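Local coordinates for protein putative Acetyltransferase (Pyrococcus horikoshii, PDB 3DDD) that binds coenzyme A and, as a member of the GNAT acetyltransferase family, probably transfers an acyl group to a substrate that is not identified, at residues R47-S52 with V208-I213; E59-G64 with I80-K85; V146-M151 with I239-V244; R196-E201 with L229-L234. All coordinates share one frame; numbering follows the deposited sequence. Where two conformers were deposited one is given.

Contact 1 of 4, residues R47-S52 with V208-I213; sequences RESVKS and VYRGKI. With EDO (1,2-ethanediol), chain D.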
# COMPACT_ATOMS: atom_id res chain seq x y z
N ARG A 47 -11.40 -9.24 11.64
CA ARG A 47 -10.00 -9.29 12.06
C ARG A 47 -9.07 -9.99 11.05
O ARG A 47 -8.00 -9.47 10.68
CB ARG A 47 -9.92 -10.04 13.39
CG ARG A 47 -9.18 -9.32 14.48
CD ARG A 47 -8.80 -10.26 15.60
NE ARG A 47 -7.40 -10.09 16.00
CZ ARG A 47 -6.92 -9.07 16.70
NH1 ARG A 47 -7.73 -8.08 17.09
NH2 ARG A 47 -5.63 -9.02 17.01
N GLU A 48 -9.49 -11.18 10.65
CA GLU A 48 -8.77 -12.04 9.73
C GLU A 48 -8.34 -11.30 8.48
O GLU A 48 -7.32 -11.57 7.88
CB GLU A 48 -9.69 -13.22 9.36
CG GLU A 48 -9.07 -14.31 8.50
CD GLU A 48 -8.94 -13.93 7.04
OE1 GLU A 48 -9.73 -13.09 6.55
OE2 GLU A 48 -8.02 -14.47 6.38
N SER A 49 -9.15 -10.35 8.08
CA SER A 49 -8.83 -9.51 6.95
C SER A 49 -7.46 -8.84 7.13
O SER A 49 -6.60 -8.89 6.24
CB SER A 49 -9.94 -8.47 6.82
OG SER A 49 -9.99 -8.00 5.50
N VAL A 50 -7.28 -8.20 8.29
CA VAL A 50 -6.05 -7.46 8.61
C VAL A 50 -4.90 -8.44 8.85
O VAL A 50 -3.79 -8.22 8.38
CB VAL A 50 -6.23 -6.55 9.87
CG1 VAL A 50 -5.07 -5.53 10.01
CG2 VAL A 50 -7.58 -5.81 9.82
N LYS A 51 -5.16 -9.54 9.54
CA LYS A 51 -4.14 -10.55 9.83
C LYS A 51 -3.49 -11.09 8.55
O LYS A 51 -2.27 -11.18 8.44
CB LYS A 51 -4.74 -11.70 10.64
CG LYS A 51 -3.73 -12.81 10.89
CD LYS A 51 -3.96 -13.57 12.18
CE LYS A 51 -4.42 -14.98 11.93
NZ LYS A 51 -3.27 -15.86 11.62
N SER A 52 -4.32 -11.45 7.58
CA SER A 52 -3.81 -11.96 6.32
C SER A 52 -3.04 -10.91 5.54
O SER A 52 -2.03 -11.21 4.91
CB SER A 52 -4.96 -12.53 5.49
OG SER A 52 -5.50 -13.63 6.20
N VAL A 208 -6.58 -8.99 -8.49
CA VAL A 208 -7.79 -8.95 -7.68
C VAL A 208 -7.54 -9.80 -6.45
O VAL A 208 -7.25 -10.99 -6.57
CB VAL A 208 -9.03 -9.47 -8.48
CG1 VAL A 208 -10.28 -9.45 -7.61
CG2 VAL A 208 -9.24 -8.65 -9.69
N TYR A 209 -7.64 -9.18 -5.28
CA TYR A 209 -7.45 -9.84 -4.03
C TYR A 209 -8.57 -9.41 -3.12
O TYR A 209 -8.70 -8.22 -2.86
CB TYR A 209 -6.10 -9.44 -3.40
CG TYR A 209 -5.88 -10.07 -2.05
CD1 TYR A 209 -5.80 -11.47 -1.91
CD2 TYR A 209 -5.79 -9.30 -0.90
CE1 TYR A 209 -5.60 -12.05 -0.66
CE2 TYR A 209 -5.62 -9.88 0.34
CZ TYR A 209 -5.50 -11.24 0.45
OH TYR A 209 -5.35 -11.78 1.71
N ARG A 210 -9.37 -10.36 -2.63
CA ARG A 210 -10.56 -10.05 -1.86
C ARG A 210 -11.48 -9.09 -2.66
O ARG A 210 -11.83 -9.36 -3.82
CB ARG A 210 -10.17 -9.47 -0.53
CG ARG A 210 -9.15 -10.34 0.26
CD ARG A 210 -9.70 -11.71 0.58
NE ARG A 210 -8.86 -12.49 1.49
CZ ARG A 210 -9.01 -12.58 2.81
NH1 ARG A 210 -9.97 -11.93 3.46
NH2 ARG A 210 -8.17 -13.34 3.51
N GLY A 211 -11.87 -7.97 -2.10
CA GLY A 211 -12.80 -7.12 -2.86
C GLY A 211 -12.06 -5.97 -3.49
O GLY A 211 -12.63 -4.88 -3.66
N LYS A 212 -10.79 -6.17 -3.82
CA LYS A 212 -9.95 -5.04 -4.21
C LYS A 212 -9.23 -5.38 -5.49
O LYS A 212 -8.79 -6.50 -5.67
CB LYS A 212 -8.96 -4.71 -3.10
CG LYS A 212 -9.58 -4.43 -1.72
CD LYS A 212 -8.48 -4.35 -0.63
N ILE A 213 -9.17 -4.41 -6.40
CA ILE A 213 -8.29 -4.52 -7.56
C ILE A 213 -7.13 -3.52 -7.39
O ILE A 213 -7.31 -2.31 -7.13
CB ILE A 213 -9.02 -4.30 -8.93
CG1 ILE A 213 -8.03 -4.44 -10.10
CG2 ILE A 213 -9.80 -2.98 -8.93
CD1 ILE A 213 -8.64 -4.42 -11.49
C1 EDO D . -9.19 -13.30 -4.39
O1 EDO D . -8.60 -13.25 -3.10
C2 EDO D . -10.69 -13.36 -4.16
O2 EDO D . -11.33 -13.45 -5.44
O HOH W 1 -6.73 -9.77 3.54
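Ser49 and Arg210 mark the closest approach of the two backbones, with CA of Ser49 9.0 Å from CA of Arg210, so the two backbones stay apart and side chains span the gap. One partner is the beginning of helix 47-60. The other is the tip of the hairpin between strands 204-209 and 212-218, closed by a type II' turn from Tyr209 to Lys212 that places Arg210 and Gly211 at its corners. Across the gap, Arg210 and Glu48 form a salt bridge. Glu48 bends at chi2 (-77°), which brings its carboxylate off the helix to the arginine, and the carboxylate and guanidinium planes lie only 8° apart. NH2 of Arg210 gives its N-H to the syn lone pair of Glu48 OE2 at 3.1 Å, while NH1 of Arg210 reaches OE1 of Glu48 more weakly, at 3.3 Å. OE2 has a second donor: OG of Ser52, one turn on, donates to Glu48 OE2 at 2.7 Å from above the carboxylate plane, a second hold that limits how the Glu48 carboxylate can turn. The arginine is steadied at its root, where its CG sits 3.5 Å above the centre of the Tyr209 ring. The hydroxyl of that tyrosine is tied to the helix through a water, which lies 2.8 Å from Ser49 O and 3.0 Å from Tyr209 OH. A bound ethanediol accepts from Arg210 N. The arrangement is a solvent-side bridge between a helix of the first GNAT-family region and a beta hairpin with a two-residue turn in the second.

Contact 2 of 4, residues E59-G64 with I80-K85; sequences EVQPDG and IFFYNK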
# COMPACT_ATOMS: atom_id res chain seq x y z
N GLU A 59 6.05 -11.04 4.61
CA GLU A 59 6.70 -11.77 3.52
C GLU A 59 7.41 -10.82 2.54
O GLU A 59 8.48 -11.12 2.04
CB GLU A 59 5.69 -12.62 2.74
CG GLU A 59 5.57 -14.03 3.24
CD GLU A 59 4.62 -14.87 2.41
OE1 GLU A 59 4.42 -14.59 1.20
OE2 GLU A 59 4.08 -15.84 3.00
N VAL A 60 6.76 -9.72 2.21
CA VAL A 60 7.33 -8.72 1.31
C VAL A 60 8.58 -8.09 1.96
O VAL A 60 9.62 -7.92 1.30
CB VAL A 60 6.25 -7.69 0.91
CG1 VAL A 60 6.82 -6.53 0.11
CG2 VAL A 60 5.13 -8.41 0.09
N GLN A 61 8.52 -7.79 3.24
CA GLN A 61 9.66 -7.15 3.92
C GLN A 61 9.79 -7.68 5.33
O GLN A 61 9.27 -7.10 6.28
CB GLN A 61 9.52 -5.63 3.89
CG GLN A 61 10.86 -4.89 4.14
CD GLN A 61 11.86 -5.04 3.00
OE1 GLN A 61 11.58 -4.68 1.86
NE2 GLN A 61 13.04 -5.55 3.32
N PRO A 62 10.45 -8.85 5.47
CA PRO A 62 10.52 -9.50 6.79
C PRO A 62 11.07 -8.65 7.93
O PRO A 62 10.63 -8.81 9.08
CB PRO A 62 11.40 -10.73 6.53
CG PRO A 62 11.15 -11.06 5.06
CD PRO A 62 11.04 -9.69 4.39
N ASP A 63 12.01 -7.78 7.61
CA ASP A 63 12.63 -6.86 8.56
C ASP A 63 12.10 -5.45 8.37
O ASP A 63 12.79 -4.46 8.66
CB ASP A 63 14.15 -6.86 8.39
CG ASP A 63 14.61 -6.56 6.95
OD1 ASP A 63 13.78 -6.43 6.02
OD2 ASP A 63 15.84 -6.49 6.73
N GLY A 64 10.88 -5.32 7.90
CA GLY A 64 10.37 -4.00 7.55
C GLY A 64 9.51 -3.35 8.60
O GLY A 64 9.16 -2.20 8.46
N ILE A 80 8.38 -0.23 6.35
CA ILE A 80 9.09 0.23 5.17
C ILE A 80 9.20 -0.98 4.22
O ILE A 80 9.41 -2.12 4.67
CB ILE A 80 10.46 0.89 5.51
CG1 ILE A 80 11.04 1.57 4.28
CG2 ILE A 80 11.46 -0.07 6.15
CD1 ILE A 80 12.10 2.51 4.56
N PHE A 81 8.92 -0.74 2.95
CA PHE A 81 8.99 -1.76 1.90
C PHE A 81 9.96 -1.27 0.83
O PHE A 81 9.76 -0.22 0.24
CB PHE A 81 7.59 -2.05 1.32
CG PHE A 81 6.58 -2.46 2.36
CD1 PHE A 81 6.57 -3.75 2.87
CD2 PHE A 81 5.66 -1.55 2.86
CE1 PHE A 81 5.67 -4.12 3.85
CE2 PHE A 81 4.74 -1.92 3.82
CZ PHE A 81 4.74 -3.19 4.31
N PHE A 82 11.03 -2.04 0.60
CA PHE A 82 12.07 -1.69 -0.37
C PHE A 82 11.89 -2.27 -1.75
O PHE A 82 11.64 -3.46 -1.92
CB PHE A 82 13.44 -2.13 0.13
CG PHE A 82 13.93 -1.32 1.26
CD1 PHE A 82 14.47 -0.08 1.04
CD2 PHE A 82 13.79 -1.78 2.56
CE1 PHE A 82 14.88 0.70 2.10
CE2 PHE A 82 14.20 -1.04 3.61
CZ PHE A 82 14.75 0.21 3.39
N TYR A 83 12.03 -1.41 -2.74
CA TYR A 83 12.22 -1.82 -4.13
C TYR A 83 13.65 -1.39 -4.54
O TYR A 83 14.52 -1.16 -3.68
CB TYR A 83 11.11 -1.20 -4.98
CG TYR A 83 9.76 -1.38 -4.36
CD1 TYR A 83 9.23 -2.65 -4.19
CD2 TYR A 83 9.03 -0.29 -3.88
CE1 TYR A 83 8.01 -2.83 -3.59
CE2 TYR A 83 7.79 -0.46 -3.29
CZ TYR A 83 7.29 -1.73 -3.14
OH TYR A 83 6.07 -1.92 -2.53
N ASN A 84 13.91 -1.26 -5.83
CA ASN A 84 15.29 -1.08 -6.30
C ASN A 84 15.76 0.35 -6.12
O ASN A 84 16.91 0.58 -5.78
CB ASN A 84 15.45 -1.48 -7.77
CG ASN A 84 15.09 -2.94 -8.03
OD1 ASN A 84 15.00 -3.74 -7.11
ND2 ASN A 84 14.90 -3.29 -9.30
N LYS A 85 14.86 1.29 -6.33
CA LYS A 85 15.20 2.70 -6.39
C LYS A 85 14.52 3.51 -5.32
O LYS A 85 14.89 4.64 -5.05
CB LYS A 85 14.73 3.26 -7.72
CG LYS A 85 15.41 2.65 -8.97
CD LYS A 85 15.01 3.44 -10.24
CE LYS A 85 15.26 2.63 -11.51
NZ LYS A 85 14.26 1.52 -11.61
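Gln61 reaches Phe82 because its CG stands anti to the backbone N (chi1 -161°) and the chain then turns at chi2 (69°), swinging the amide over to strand 73-82. There OE1 of Gln61 accepts the backbone N-H of Phe82 at 3.0 Å in a nearly straight bond (168°), with the donor above the carbonyl plane. The other end of the amide is fixed as well: NE2 of Gln61 donates to Asp63 OD1 at 2.9 Å, within the amide plane, so both ends of the group are engaged and its rotation is set. On the way, CG of Gln61 passes 3.2 Å from the carbonyl O of Ile80. The amide also meets the rim of the Phe82 ring, almost perpendicular to it, with CD of Gln61 3.8 Å from CD2 of Phe82. This is where helix 47-60 ends and the chain enters the antiparallel pair 65-70 and 73-82 of the GNAT fold. A type I turn from Gln61 to Gly64 makes the change of direction, and Ile80 N donates to Gly64 O at 3.0 Å. The Gln61 amide thus engages the same strand two residues beyond the Gly64-Ile80 bond. Apolar packing backs these bonds: the Phe81 ring offers CD1 to Gln61 CB at 3.6 Å and to Val60 CG1 at 3.9 Å. Val60 turns its side chain also to Val186 and Ala189 of helix 184-192, while Phe82 packs on Ile114 of helix 103-118.

Contact 3 of 4, residues V146-M151 with I239-V244; sequences VRYELM and IIIPEV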
# COMPACT_ATOMS: atom_id res chain seq x y z
N VAL A 146 -6.89 8.32 -4.68
CA VAL A 146 -8.30 8.35 -4.22
C VAL A 146 -8.95 6.96 -4.27
O VAL A 146 -8.99 6.31 -5.32
CB VAL A 146 -9.11 9.37 -5.03
CG1 VAL A 146 -10.53 9.47 -4.52
CG2 VAL A 146 -8.44 10.73 -4.95
N ARG A 147 -9.46 6.53 -3.12
CA ARG A 147 -10.07 5.22 -2.94
C ARG A 147 -11.57 5.33 -3.28
O ARG A 147 -12.29 6.12 -2.66
CB ARG A 147 -9.85 4.75 -1.49
CG ARG A 147 -10.29 3.31 -1.14
CD ARG A 147 -10.02 2.98 0.36
NE ARG A 147 -8.78 2.23 0.63
CZ ARG A 147 -8.04 2.30 1.75
NH1 ARG A 147 -8.37 3.13 2.77
NH2 ARG A 147 -6.94 1.56 1.86
N TYR A 148 -12.01 4.56 -4.28
CA TYR A 148 -13.39 4.55 -4.74
C TYR A 148 -13.97 3.18 -4.53
O TYR A 148 -13.26 2.20 -4.69
CB TYR A 148 -13.49 4.89 -6.24
CG TYR A 148 -13.34 6.36 -6.52
CD1 TYR A 148 -14.39 7.24 -6.31
CD2 TYR A 148 -12.13 6.89 -6.96
CE1 TYR A 148 -14.27 8.59 -6.56
CE2 TYR A 148 -11.99 8.24 -7.23
CZ TYR A 148 -13.06 9.09 -7.02
OH TYR A 148 -12.92 10.43 -7.26
N GLU A 149 -15.25 3.12 -4.17
CA GLU A 149 -15.96 1.87 -4.10
C GLU A 149 -16.87 1.85 -5.32
O GLU A 149 -17.54 2.84 -5.61
CB GLU A 149 -16.80 1.77 -2.82
CG GLU A 149 -17.37 0.40 -2.61
CD GLU A 149 -18.37 0.33 -1.45
OE1 GLU A 149 -18.16 0.97 -0.41
OE2 GLU A 149 -19.37 -0.38 -1.59
N LEU A 150 -16.89 0.71 -6.00
CA LEU A 150 -17.59 0.53 -7.26
C LEU A 150 -18.93 -0.11 -6.90
O LEU A 150 -18.96 -1.16 -6.28
CB LEU A 150 -16.76 -0.41 -8.18
CG LEU A 150 -15.29 -0.09 -8.48
CD1 LEU A 150 -14.60 -1.17 -9.34
CD2 LEU A 150 -15.13 1.27 -9.13
N MSE A 151 -20.03 0.56 -7.22
CA MSE A 151 -21.32 0.23 -6.62
C MSE A 151 -22.19 -0.66 -7.49
O MSE A 151 -22.85 -1.53 -6.96
CB MSE A 151 -22.11 1.50 -6.28
CG MSE A 151 -21.41 2.48 -5.30
SE MSE A 151 -20.58 1.66 -3.75
CE MSE A 151 -22.23 1.00 -2.90
N ILE A 239 -11.00 0.37 -5.79
CA ILE A 239 -9.86 0.75 -6.61
C ILE A 239 -9.31 2.06 -6.06
O ILE A 239 -10.05 2.93 -5.59
CB ILE A 239 -10.28 0.89 -8.12
CG1 ILE A 239 -9.05 1.14 -9.00
CG2 ILE A 239 -11.32 1.95 -8.27
CD1 ILE A 239 -9.23 1.07 -10.50
N ILE A 240 -7.99 2.19 -6.07
CA ILE A 240 -7.36 3.42 -5.61
C ILE A 240 -6.63 4.01 -6.82
O ILE A 240 -5.62 3.46 -7.29
CB ILE A 240 -6.37 3.19 -4.43
CG1 ILE A 240 -7.08 2.53 -3.25
CG2 ILE A 240 -5.82 4.48 -3.99
CD1 ILE A 240 -6.13 1.97 -2.21
N ILE A 241 -7.16 5.14 -7.27
CA ILE A 241 -6.77 5.80 -8.49
C ILE A 241 -5.85 6.99 -8.22
O ILE A 241 -6.19 7.83 -7.39
CB ILE A 241 -8.05 6.35 -9.19
CG1 ILE A 241 -8.97 5.20 -9.59
CG2 ILE A 241 -7.68 7.14 -10.41
CD1 ILE A 241 -10.20 5.69 -10.28
N PRO A 242 -4.74 7.10 -8.96
CA PRO A 242 -3.94 8.31 -8.86
C PRO A 242 -4.70 9.41 -9.59
O PRO A 242 -5.07 9.23 -10.73
CB PRO A 242 -2.64 7.94 -9.59
CG PRO A 242 -2.76 6.54 -10.00
CD PRO A 242 -4.21 6.17 -9.95
N GLU A 243 -4.91 10.54 -8.93
CA GLU A 243 -5.81 11.59 -9.44
C GLU A 243 -5.25 12.24 -10.72
O GLU A 243 -6.00 12.90 -11.45
CB GLU A 243 -6.08 12.62 -8.32
CG GLU A 243 -7.18 13.65 -8.58
CD GLU A 243 -7.54 14.48 -7.34
OE1 GLU A 243 -6.86 14.37 -6.30
OE2 GLU A 243 -8.51 15.27 -7.40
N VAL A 244 -3.96 12.04 -11.00
CA VAL A 244 -3.31 12.55 -12.21
C VAL A 244 -3.52 11.68 -13.45
O VAL A 244 -3.10 12.08 -14.53
CB VAL A 244 -1.79 12.72 -12.04
CG1 VAL A 244 -1.49 13.90 -11.11
CG2 VAL A 244 -1.15 11.43 -11.56
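Val146 and Tyr148 pair with Ile241 and Ile239 in an antiparallel ladder that joins strand 140-149 to strand 238-242 of the second GNAT-family region; strand 258-267 borders strand 140-149 as well. Four main-chain hydrogen bonds carry the ladder. Val146 N donates to Ile241 O at 2.8 Å, and Ile241 N returns a bond to Val146 O at 2.9 Å. Further along, Tyr148 N reaches Ile239 O at 2.9 Å, and Ile239 N closes the second pair on Tyr148 O at 3.1 Å. Arg147 and Ile240 form the non-hydrogen-bonded pair between them, where CA of Ile240 makes a C-H contact to Val146 O at 3.3 Å. The short strand segments run 141° apart in direction, so the ladder is twisted. Van der Waals contacts separate by face. Arg147 and Ile240 share one face and run side by side, CG of Arg147 3.9 Å from CG1 of Ile240; this side turns toward Tyr285. The other face carries Val146, Tyr148, Ile239 and Ile241; helix 246-252 packs on Tyr148 and Ile241. Leu150, past the end of the strand, lays its CD2 4.0 Å from CG2 of Ile239. CG of Tyr148 stands anti to the carbonyl carbon (chi1 -77°), and the side chain crosses Ile241 at about a right angle, its CD2 4.0 Å from the terminal CD1 of that isoleucine.

Contact 4 of 4, residues R196-E201 with L229-L234; sequences RLLCAE and LKAFQL. With EDO (1,2-ethanediol), chain D.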
# COMPACT_ATOMS: atom_id res chain seq x y z
N ARG A 196 -5.91 -12.97 -7.90
CA ARG A 196 -6.05 -13.43 -9.27
C ARG A 196 -5.44 -12.41 -10.20
O ARG A 196 -5.75 -11.24 -10.09
CB ARG A 196 -7.51 -13.54 -9.62
CG ARG A 196 -8.34 -14.50 -8.71
CD ARG A 196 -9.83 -14.17 -8.93
NE ARG A 196 -10.79 -15.07 -8.29
CZ ARG A 196 -11.11 -16.26 -8.75
NH1 ARG A 196 -10.54 -16.74 -9.85
NH2 ARG A 196 -12.01 -16.98 -8.10
N LEU A 197 -4.61 -12.86 -11.15
CA LEU A 197 -4.00 -11.97 -12.11
C LEU A 197 -4.80 -12.02 -13.43
O LEU A 197 -4.85 -13.04 -14.13
CB LEU A 197 -2.52 -12.30 -12.29
CG LEU A 197 -1.72 -11.49 -13.32
CD1 LEU A 197 -1.55 -10.04 -12.89
CD2 LEU A 197 -0.40 -12.17 -13.56
N LEU A 198 -5.45 -10.91 -13.76
CA LEU A 198 -6.27 -10.83 -14.96
C LEU A 198 -5.49 -10.07 -16.01
O LEU A 198 -4.91 -9.06 -15.70
CB LEU A 198 -7.59 -10.13 -14.66
CG LEU A 198 -8.45 -10.73 -13.53
CD1 LEU A 198 -9.73 -9.88 -13.37
CD2 LEU A 198 -8.81 -12.20 -13.79
N CYS A 199 -5.49 -10.58 -17.24
CA CYS A 199 -4.69 -10.04 -18.31
C CYS A 199 -5.56 -9.88 -19.55
O CYS A 199 -6.38 -10.75 -19.86
CB CYS A 199 -3.55 -11.01 -18.63
SG CYS A 199 -2.31 -11.27 -17.27
N ALA A 200 -5.38 -8.77 -20.26
CA ALA A 200 -6.11 -8.49 -21.49
C ALA A 200 -5.08 -8.35 -22.56
O ALA A 200 -4.15 -7.56 -22.41
CB ALA A 200 -6.88 -7.22 -21.39
N GLU A 201 -5.23 -9.11 -23.65
CA GLU A 201 -4.36 -8.96 -24.81
C GLU A 201 -2.95 -9.12 -24.22
O GLU A 201 -2.76 -9.96 -23.29
CB GLU A 201 -4.70 -7.62 -25.51
CG GLU A 201 -6.14 -7.71 -26.13
CD GLU A 201 -6.96 -6.40 -26.21
OE1 GLU A 201 -6.41 -5.35 -26.63
OE2 GLU A 201 -8.19 -6.44 -25.88
N LEU A 229 -14.14 -4.52 -15.67
CA LEU A 229 -15.43 -5.21 -15.74
C LEU A 229 -15.32 -6.67 -15.28
O LEU A 229 -16.18 -7.14 -14.55
CB LEU A 229 -16.03 -5.18 -17.16
CG LEU A 229 -16.49 -3.87 -17.78
CD1 LEU A 229 -16.80 -4.14 -19.27
CD2 LEU A 229 -17.71 -3.29 -17.10
N LYS A 230 -14.30 -7.37 -15.75
CA LYS A 230 -14.05 -8.76 -15.35
C LYS A 230 -13.67 -8.88 -13.85
O LYS A 230 -14.05 -9.84 -13.18
CB LYS A 230 -12.95 -9.38 -16.23
CG LYS A 230 -12.60 -10.85 -15.96
CD LYS A 230 -13.78 -11.81 -16.14
CE LYS A 230 -14.20 -11.94 -17.59
NZ LYS A 230 -15.54 -12.60 -17.82
N ALA A 231 -12.95 -7.90 -13.35
CA ALA A 231 -12.57 -7.83 -11.94
C ALA A 231 -13.81 -7.69 -11.09
O ALA A 231 -13.92 -8.33 -10.05
CB ALA A 231 -11.58 -6.67 -11.69
N PHE A 232 -14.75 -6.88 -11.53
CA PHE A 232 -15.99 -6.66 -10.78
C PHE A 232 -16.77 -7.98 -10.70
O PHE A 232 -17.35 -8.34 -9.68
CB PHE A 232 -16.84 -5.56 -11.43
CG PHE A 232 -18.01 -5.13 -10.59
CD1 PHE A 232 -19.18 -5.89 -10.55
CD2 PHE A 232 -17.94 -3.97 -9.82
CE1 PHE A 232 -20.24 -5.53 -9.72
CE2 PHE A 232 -19.00 -3.57 -9.03
CZ PHE A 232 -20.16 -4.35 -8.97
N GLN A 233 -16.78 -8.70 -11.81
CA GLN A 233 -17.41 -9.98 -11.89
C GLN A 233 -16.77 -10.97 -10.92
O GLN A 233 -17.46 -11.80 -10.34
CB GLN A 233 -17.27 -10.48 -13.34
CG GLN A 233 -17.86 -11.82 -13.61
CD GLN A 233 -17.54 -12.29 -15.00
OE1 GLN A 233 -17.37 -11.47 -15.92
NE2 GLN A 233 -17.46 -13.62 -15.17
N LEU A 234 -15.46 -10.85 -10.71
CA LEU A 234 -14.74 -11.69 -9.76
C LEU A 234 -14.66 -11.11 -8.33
O LEU A 234 -13.86 -11.55 -7.51
CB LEU A 234 -13.37 -12.03 -10.31
CG LEU A 234 -13.32 -12.78 -11.66
CD1 LEU A 234 -11.88 -13.05 -12.07
CD2 LEU A 234 -14.07 -14.06 -11.60
C1 EDO D . -9.19 -13.30 -4.39
O1 EDO D . -8.60 -13.25 -3.10
C2 EDO D . -10.69 -13.36 -4.16
O2 EDO D . -11.33 -13.45 -5.44
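Leu198 joins strand 196-200 to the C-terminal end of helix 221-233, in the helix-on-sheet layer of the second GNAT-family region. Its CB leaves the strand toward the helix, and CG, placed anti to the carbonyl carbon (chi1 -56°), carries the fork of two methyls into the last helical turn. One branch, CD1, settles against the helix backbone: it is 3.8 Å from Ala231 CA and equally near to the N of that residue, with the small Ala231 side chain at 4.1 Å, CB to Leu198 CD1. The same methyl meets the foot of Lys230, whose CG is 4.0 Å from Leu198 CD1. Beyond that foot the lysine bends away at chi2 and chi3, and its NZ donates to Gln233 OE1 at 2.9 Å. The other branch, CD2 of Leu198, touches CD1 of Leu234 at 3.6 Å, the two leucines meeting obliquely. Leu234, the first residue past the helix, points its side chain toward the strand. Its CD1 is shared, since it also lies 3.9 Å from CD of Arg196, whose extended chain crosses the leucine at about a right angle. Val208 of the neighbouring strand 204-209 also packs on Leu198 and Ala231, widening the apolar seam under the helix. The polar end of Arg196 looks elsewhere: NH1 is salt-bridged to Glu163, and NE makes a weak hydrogen bond of 3.3 Å to O2 of an ethanediol, an atom at the edge of the guanidinium and in its plane.

How the contacts relate
Contact 2 is the fully buried one, contacts 3 and 4 are partly buried, and contact 1 lies at the surface. Their chemistry follows: a salt bridge and a water at contact 1, a side-chain amide on a strand at contact 2, a main-chain ladder at contact 3, and methyl packing at contact 4. Contacts 1 and 2 share helix 47-60, near its two ends, with centres 20 Å apart. Contact 1 meets contact 3 where Ile213 packs on Ile239 of the adjacent strand, and contact 4 through Val208, beside Ala231 and Leu198. One ethanediol touches contacts 1 and 4. Contacts 2 and 3 lie on opposite sides of the chain's centre.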